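Local coordinates for designed helical repeat protein (Synthetic construct, PDB 5CWF), which is a computationally designed helical repeat protein with no known natural function, made to explore which repeat architectures can be built, at residues L63-I76 and A110-R123. Residues are numbered along the deposited sequence; the frame is centred on the assembly and turned at random.
With CA (calcium ion), chain L; CA (calcium ion), chain H.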
loop_
_atom_site.group_PDB
_atom_site.type_symbol
_atom_site.label_atom_id
_atom_site.label_comp_id
_atom_site.label_asym_id
_atom_site.label_seq_id
_atom_site.Cartn_x
_atom_site.Cartn_y
_atom_site.Cartn_z
ATOM N N LEU A 63 -1.626 7.430 8.702
ATOM C CA LEU A 63 -2.931 8.071 8.648
ATOM C C LEU A 63 -4.070 7.094 8.882
ATOM O O LEU A 63 -5.072 7.450 9.523
ATOM C CB LEU A 63 -3.155 8.766 7.301
ATOM C CG LEU A 63 -2.385 10.049 7.059
ATOM C CD1 LEU A 63 -2.642 10.514 5.638
ATOM C CD2 LEU A 63 -2.753 11.125 8.068
ATOM N N ALA A 64 -3.923 5.874 8.375
ATOM C CA ALA A 64 -4.948 4.862 8.571
ATOM C C ALA A 64 -5.019 4.472 10.037
ATOM O O ALA A 64 -6.103 4.277 10.589
ATOM C CB ALA A 64 -4.685 3.656 7.717
ATOM N N ALA A 65 -3.867 4.393 10.692
ATOM C CA ALA A 65 -3.882 4.033 12.108
ATOM C C ALA A 65 -4.617 5.120 12.898
ATOM O O ALA A 65 -5.294 4.839 13.881
ATOM C CB ALA A 65 -2.487 3.861 12.640
ATOM N N LYS A 66 -4.514 6.354 12.429
ATOM C CA LYS A 66 -5.140 7.474 13.119
ATOM C C LYS A 66 -6.602 7.665 12.733
ATOM O O LYS A 66 -7.427 8.000 13.581
ATOM C CB LYS A 66 -4.354 8.744 12.795
ATOM C CG LYS A 66 -4.879 10.023 13.413
ATOM C CD LYS A 66 -3.870 11.147 13.225
ATOM C CE LYS A 66 -4.552 12.492 12.994
ATOM N NZ LYS A 66 -5.127 12.621 11.616
ATOM N N ASN A 67 -6.919 7.452 11.461
ATOM C CA ASN A 67 -8.235 7.793 10.935
ATOM C C ASN A 67 -9.232 6.649 10.901
ATOM O O ASN A 67 -10.424 6.865 11.085
ATOM C CB ASN A 67 -8.108 8.372 9.518
ATOM C CG ASN A 67 -7.490 9.764 9.509
ATOM O OD1 ASN A 67 -7.440 10.433 10.535
ATOM N ND2 ASN A 67 -7.043 10.214 8.343
ATOM N N ASN A 68 -8.768 5.439 10.631
ATOM C CA ASN A 68 -9.700 4.354 10.335
ATOM C C ASN A 68 -9.963 3.381 11.488
ATOM O O ASN A 68 -9.232 3.346 12.471
ATOM C CB ASN A 68 -9.198 3.585 9.115
ATOM C CG ASN A 68 -9.162 4.448 7.874
ATOM O OD1 ASN A 68 -8.097 4.859 7.422
ATOM N ND2 ASN A 68 -10.335 4.752 7.329
ATOM N N ASP A 69 -11.039 2.613 11.335
ATOM C CA ASP A 69 -11.354 1.470 12.186
ATOM C C ASP A 69 -10.158 0.522 12.296
ATOM O O ASP A 69 -9.358 0.441 11.363
ATOM C CB ASP A 69 -12.554 0.731 11.604
ATOM C CG ASP A 69 -12.971 -0.460 12.431
ATOM O OD1 ASP A 69 -13.035 -0.338 13.668
ATOM O OD2 ASP A 69 -13.226 -1.528 11.832
ATOM N N ASP A 70 -10.039 -0.188 13.419
ATOM C CA ASP A 70 -8.904 -1.113 13.627
ATOM C C ASP A 70 -8.754 -2.085 12.488
ATOM O O ASP A 70 -7.647 -2.314 11.966
ATOM C CB ASP A 70 -9.100 -1.959 14.894
ATOM C CG ASP A 70 -9.003 -1.172 16.160
ATOM O OD1 ASP A 70 -8.543 -0.007 16.138
ATOM O OD2 ASP A 70 -9.413 -1.740 17.191
ATOM N N GLU A 71 -9.879 -2.647 12.067
ATOM C CA GLU A 71 -9.810 -3.701 11.063
ATOM C C GLU A 71 -9.481 -3.128 9.682
ATOM O O GLU A 71 -8.810 -3.778 8.882
ATOM C CB GLU A 71 -11.088 -4.528 11.077
ATOM C CG GLU A 71 -11.177 -5.413 12.328
ATOM C CD GLU A 71 -10.059 -6.470 12.385
ATOM O OE1 GLU A 71 -9.928 -7.248 11.402
ATOM O OE2 GLU A 71 -9.300 -6.495 13.395
ATOM N N VAL A 72 -9.879 -1.896 9.407
ATOM C CA VAL A 72 -9.496 -1.249 8.145
ATOM C C VAL A 72 -8.014 -0.856 8.174
ATOM O O VAL A 72 -7.303 -0.939 7.156
ATOM C CB VAL A 72 -10.370 -0.030 7.870
ATOM C CG1 VAL A 72 -9.921 0.692 6.594
ATOM C CG2 VAL A 72 -11.818 -0.473 7.729
ATOM N N ALA A 73 -7.559 -0.403 9.336
ATOM C CA ALA A 73 -6.172 -0.037 9.544
ATOM C C ALA A 73 -5.282 -1.244 9.260
ATOM O O ALA A 73 -4.218 -1.104 8.684
ATOM C CB ALA A 73 -5.949 0.472 10.960
ATOM N N ARG A 74 -5.721 -2.421 9.686
ATOM C CA ARG A 74 -4.966 -3.643 9.422
ATOM C C ARG A 74 -4.834 -3.912 7.931
ATOM O O ARG A 74 -3.786 -4.355 7.469
ATOM C CB ARG A 74 -5.626 -4.858 10.072
ATOM C CG ARG A 74 -5.299 -5.069 11.485
ATOM C CD ARG A 74 -6.164 -6.204 12.044
ATOM N NE ARG A 74 -5.579 -7.523 11.845
ATOM C CZ ARG A 74 -6.106 -8.630 12.353
ATOM N NH1 ARG A 74 -7.222 -8.539 13.041
ATOM N NH2 ARG A 74 -5.509 -9.808 12.191
ATOM N N GLU A 75 -5.896 -3.665 7.177
ATOM C CA GLU A 75 -5.865 -3.920 5.733
ATOM C C GLU A 75 -4.942 -2.974 4.995
ATOM O O GLU A 75 -4.269 -3.389 4.066
ATOM C CB GLU A 75 -7.267 -3.874 5.135
ATOM C CG GLU A 75 -8.197 -4.887 5.811
ATOM C CD GLU A 75 -9.216 -5.490 4.879
ATOM O OE1 GLU A 75 -8.838 -5.929 3.775
ATOM O OE2 GLU A 75 -10.403 -5.522 5.258
ATOM N N ILE A 76 -4.919 -1.704 5.390
ATOM C CA ILE A 76 -4.011 -0.754 4.770
ATOM C C ILE A 76 -2.573 -1.134 5.117
ATOM O O ILE A 76 -1.704 -1.120 4.246
ATOM C CB ILE A 76 -4.335 0.699 5.186
ATOM C CG1 ILE A 76 -5.609 1.152 4.474
ATOM C CG2 ILE A 76 -3.216 1.648 4.795
ATOM C CD1 ILE A 76 -6.246 2.415 5.067
ATOM N N ALA A 110 -6.720 6.615 2.997
ATOM C CA ALA A 110 -6.519 6.770 4.451
ATOM C C ALA A 110 -6.763 8.212 4.906
ATOM O O ALA A 110 -7.142 8.453 6.063
ATOM C CB ALA A 110 -5.099 6.343 4.845
ATOM N N LYS A 111 -6.537 9.163 4.006
ATOM C CA LYS A 111 -6.663 10.582 4.334
ATOM C C LYS A 111 -8.107 11.071 4.249
ATOM O O LYS A 111 -8.504 12.017 4.943
ATOM C CB LYS A 111 -5.771 11.404 3.379
ATOM C CG LYS A 111 -5.691 12.891 3.653
ATOM C CD LYS A 111 -4.775 13.607 2.653
ATOM C CE LYS A 111 -3.323 13.132 2.742
ATOM N NZ LYS A 111 -2.414 13.892 1.828
ATOM N N ASN A 112 -8.910 10.385 3.448
ATOM C CA ASN A 112 -10.287 10.808 3.224
ATOM C C ASN A 112 -11.239 10.374 4.340
ATOM O O ASN A 112 -12.423 10.698 4.302
ATOM C CB ASN A 112 -10.770 10.290 1.869
ATOM C CG ASN A 112 -10.253 11.132 0.703
ATOM O OD1 ASN A 112 -9.705 12.220 0.896
ATOM N ND2 ASN A 112 -10.408 10.618 -0.510
ATOM N N ASN A 113 -10.737 9.622 5.318
ATOM C CA ASN A 113 -11.549 9.251 6.478
ATOM C C ASN A 113 -12.828 8.426 6.203
ATOM O O ASN A 113 -13.799 8.539 6.957
ATOM C CB ASN A 113 -11.947 10.511 7.260
ATOM C CG ASN A 113 -11.526 10.444 8.727
ATOM O OD1 ASN A 113 -11.711 9.421 9.396
ATOM N ND2 ASN A 113 -11.050 11.573 9.258
ATOM N N ASP A 114 -12.898 7.725 5.074
ATOM C CA ASP A 114 -14.017 6.804 4.805
ATOM C C ASP A 114 -13.607 5.316 4.934
ATOM O O ASP A 114 -12.800 4.823 4.135
ATOM C CB ASP A 114 -14.607 7.106 3.418
ATOM C CG ASP A 114 -15.859 6.292 3.114
ATOM O OD1 ASP A 114 -15.924 5.087 3.429
ATOM O OD2 ASP A 114 -16.829 6.892 2.615
ATOM N N ASP A 115 -14.130 4.604 5.941
ATOM C CA ASP A 115 -13.691 3.218 6.187
ATOM C C ASP A 115 -13.990 2.244 5.048
ATOM O O ASP A 115 -13.211 1.321 4.818
ATOM C CB ASP A 115 -14.321 2.634 7.459
ATOM C CG ASP A 115 -13.701 3.163 8.739
ATOM O OD1 ASP A 115 -12.519 3.555 8.735
ATOM O OD2 ASP A 115 -14.385 3.130 9.778
ATOM N N GLU A 116 -15.121 2.408 4.370
ATOM C CA GLU A 116 -15.506 1.468 3.315
ATOM C C GLU A 116 -14.616 1.673 2.099
ATOM O O GLU A 116 -14.157 0.712 1.473
ATOM C CB GLU A 116 -17.000 1.625 2.959
ATOM C CG GLU A 116 -17.522 0.694 1.842
ATOM C CD GLU A 116 -18.061 -0.631 2.372
ATOM O OE1 GLU A 116 -17.429 -1.202 3.290
ATOM O OE2 GLU A 116 -19.124 -1.091 1.877
ATOM N N VAL A 117 -14.352 2.931 1.757
ATOM C CA VAL A 117 -13.462 3.221 0.642
ATOM C C VAL A 117 -12.039 2.772 0.956
ATOM O O VAL A 117 -11.370 2.164 0.119
ATOM C CB VAL A 117 -13.504 4.728 0.294
ATOM C CG1 VAL A 117 -12.398 5.104 -0.684
ATOM C CG2 VAL A 117 -14.877 5.074 -0.262
ATOM N N ALA A 118 -11.577 3.034 2.175
ATOM C CA ALA A 118 -10.223 2.664 2.543
ATOM C C ALA A 118 -10.063 1.156 2.425
ATOM O O ALA A 118 -9.059 0.669 1.899
ATOM C CB ALA A 118 -9.908 3.138 3.936
ATOM N N ARG A 119 -11.062 0.411 2.892
ATOM C CA ARG A 119 -10.996 -1.044 2.818
ATOM C C ARG A 119 -10.966 -1.546 1.376
ATOM O O ARG A 119 -10.218 -2.466 1.055
ATOM C CB ARG A 119 -12.190 -1.662 3.540
ATOM C CG ARG A 119 -12.386 -3.144 3.237
ATOM C CD ARG A 119 -13.426 -3.793 4.160
ATOM N NE ARG A 119 -12.960 -3.906 5.540
ATOM C CZ ARG A 119 -13.684 -4.416 6.535
ATOM N NH1 ARG A 119 -14.912 -4.866 6.312
ATOM N NH2 ARG A 119 -13.178 -4.479 7.759
ATOM N N GLU A 120 -11.791 -0.974 0.509
ATOM C CA GLU A 120 -11.873 -1.471 -0.863
ATOM C C GLU A 120 -10.659 -1.049 -1.702
ATOM O O GLU A 120 -10.245 -1.774 -2.590
ATOM C CB GLU A 120 -13.151 -1.015 -1.552
ATOM C CG GLU A 120 -14.467 -1.544 -0.938
ATOM C CD GLU A 120 -14.517 -3.052 -0.687
ATOM O OE1 GLU A 120 -13.812 -3.819 -1.359
ATOM O OE2 GLU A 120 -15.353 -3.483 0.134
ATOM N N ILE A 121 -10.113 0.139 -1.450
ATOM C CA ILE A 121 -8.900 0.575 -2.160
ATOM C C ILE A 121 -7.733 -0.335 -1.761
ATOM O O ILE A 121 -7.004 -0.827 -2.628
ATOM C CB ILE A 121 -8.588 2.076 -1.873
ATOM C CG1 ILE A 121 -9.689 2.974 -2.473
ATOM C CG2 ILE A 121 -7.214 2.476 -2.398
ATOM C CD1 ILE A 121 -9.735 2.982 -3.997
ATOM N N ALA A 122 -7.601 -0.626 -0.470
ATOM C CA ALA A 122 -6.534 -1.505 -0.008
ATOM C C ALA A 122 -6.672 -2.880 -0.654
ATOM O O ALA A 122 -5.687 -3.490 -1.035
ATOM C CB ALA A 122 -6.559 -1.623 1.498
ATOM N N ARG A 123 -7.898 -3.372 -0.775
ATOM C CA ARG A 123 -8.105 -4.709 -1.348
ATOM C C ARG A 123 -7.789 -4.764 -2.846
ATOM O O ARG A 123 -7.287 -5.768 -3.359
ATOM C CB ARG A 123 -9.529 -5.158 -1.080
ATOM C CG ARG A 123 -9.673 -5.623 0.330
ATOM C CD ARG A 123 -11.110 -5.877 0.723
ATOM N NE ARG A 123 -11.147 -6.523 2.030
ATOM C CZ ARG A 123 -12.220 -7.107 2.542
ATOM N NH1 ARG A 123 -13.346 -7.142 1.846
ATOM N NH2 ARG A 123 -12.158 -7.670 3.741
HETATM CA CA CA L . -12.396 7.939 11.176
HETATM CA CA CA H . -9.261 -0.682 19.159
HETATM O O HOH W 1 -7.035 13.031 7.350
HETATM O O HOH W 2 -9.784 6.720 5.645
HETATM O O HOH W 3 -9.129 -0.321 21.589
HETATM O O HOH W 4 -10.576 -2.456 19.802
HETATM O O HOH W 5 -11.552 9.741 12.351
#
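Two turns between consecutive helices of the designed helical repeat protein pack against each other here through Asn-67, Asn-68 and Asp-69 against Ala-110, Asn-113 and Asp-115, and the helical segments 70-76 and 115-123 run near-parallel, their axes 26° apart and 8.9 Å from each other at closest approach. OD1 of Asp-115 takes two donors: ND2 of Asn-68 at 2.9 Å, in the amide plane and on the anti lone pair, and the backbone N of Asp-69 at 3.1 Å, on the syn side but out of the carboxylate plane. Were Asp-115 replaced by an alanine, the Asn-68 amide would probably be freer to turn and the Asp-69 N-H would be likely to lose its mate. Asn-67 has CG anti to its carbonyl carbon (chi1 -71°), and from there ND2 reaches Ala-110 O at 2.9 Å in a nearly straight bond (176°). A calcium ion joins the same turns, bound by Asn-67 O at 2.2 Å and Asn-113 OD1 at 2.4 Å. Deeper in, Val-72 CG1 lies 3.6 Å from Ala-118 CB, while Ile-76 CD1 meets the methyls of Ala-110 and Ala-118. Farther along the helices, the Glu-75 carboxylate bridges two arginines: OE2 lies 3.0 Å from Arg-119 NE, and OE1 accepts from Arg-123 NE through its syn lone pair. The small alanine side chains are consistent with the near approach of the segment axes, flanked by polar turn bonds and a charge network that probably help set the position of one turn against the other.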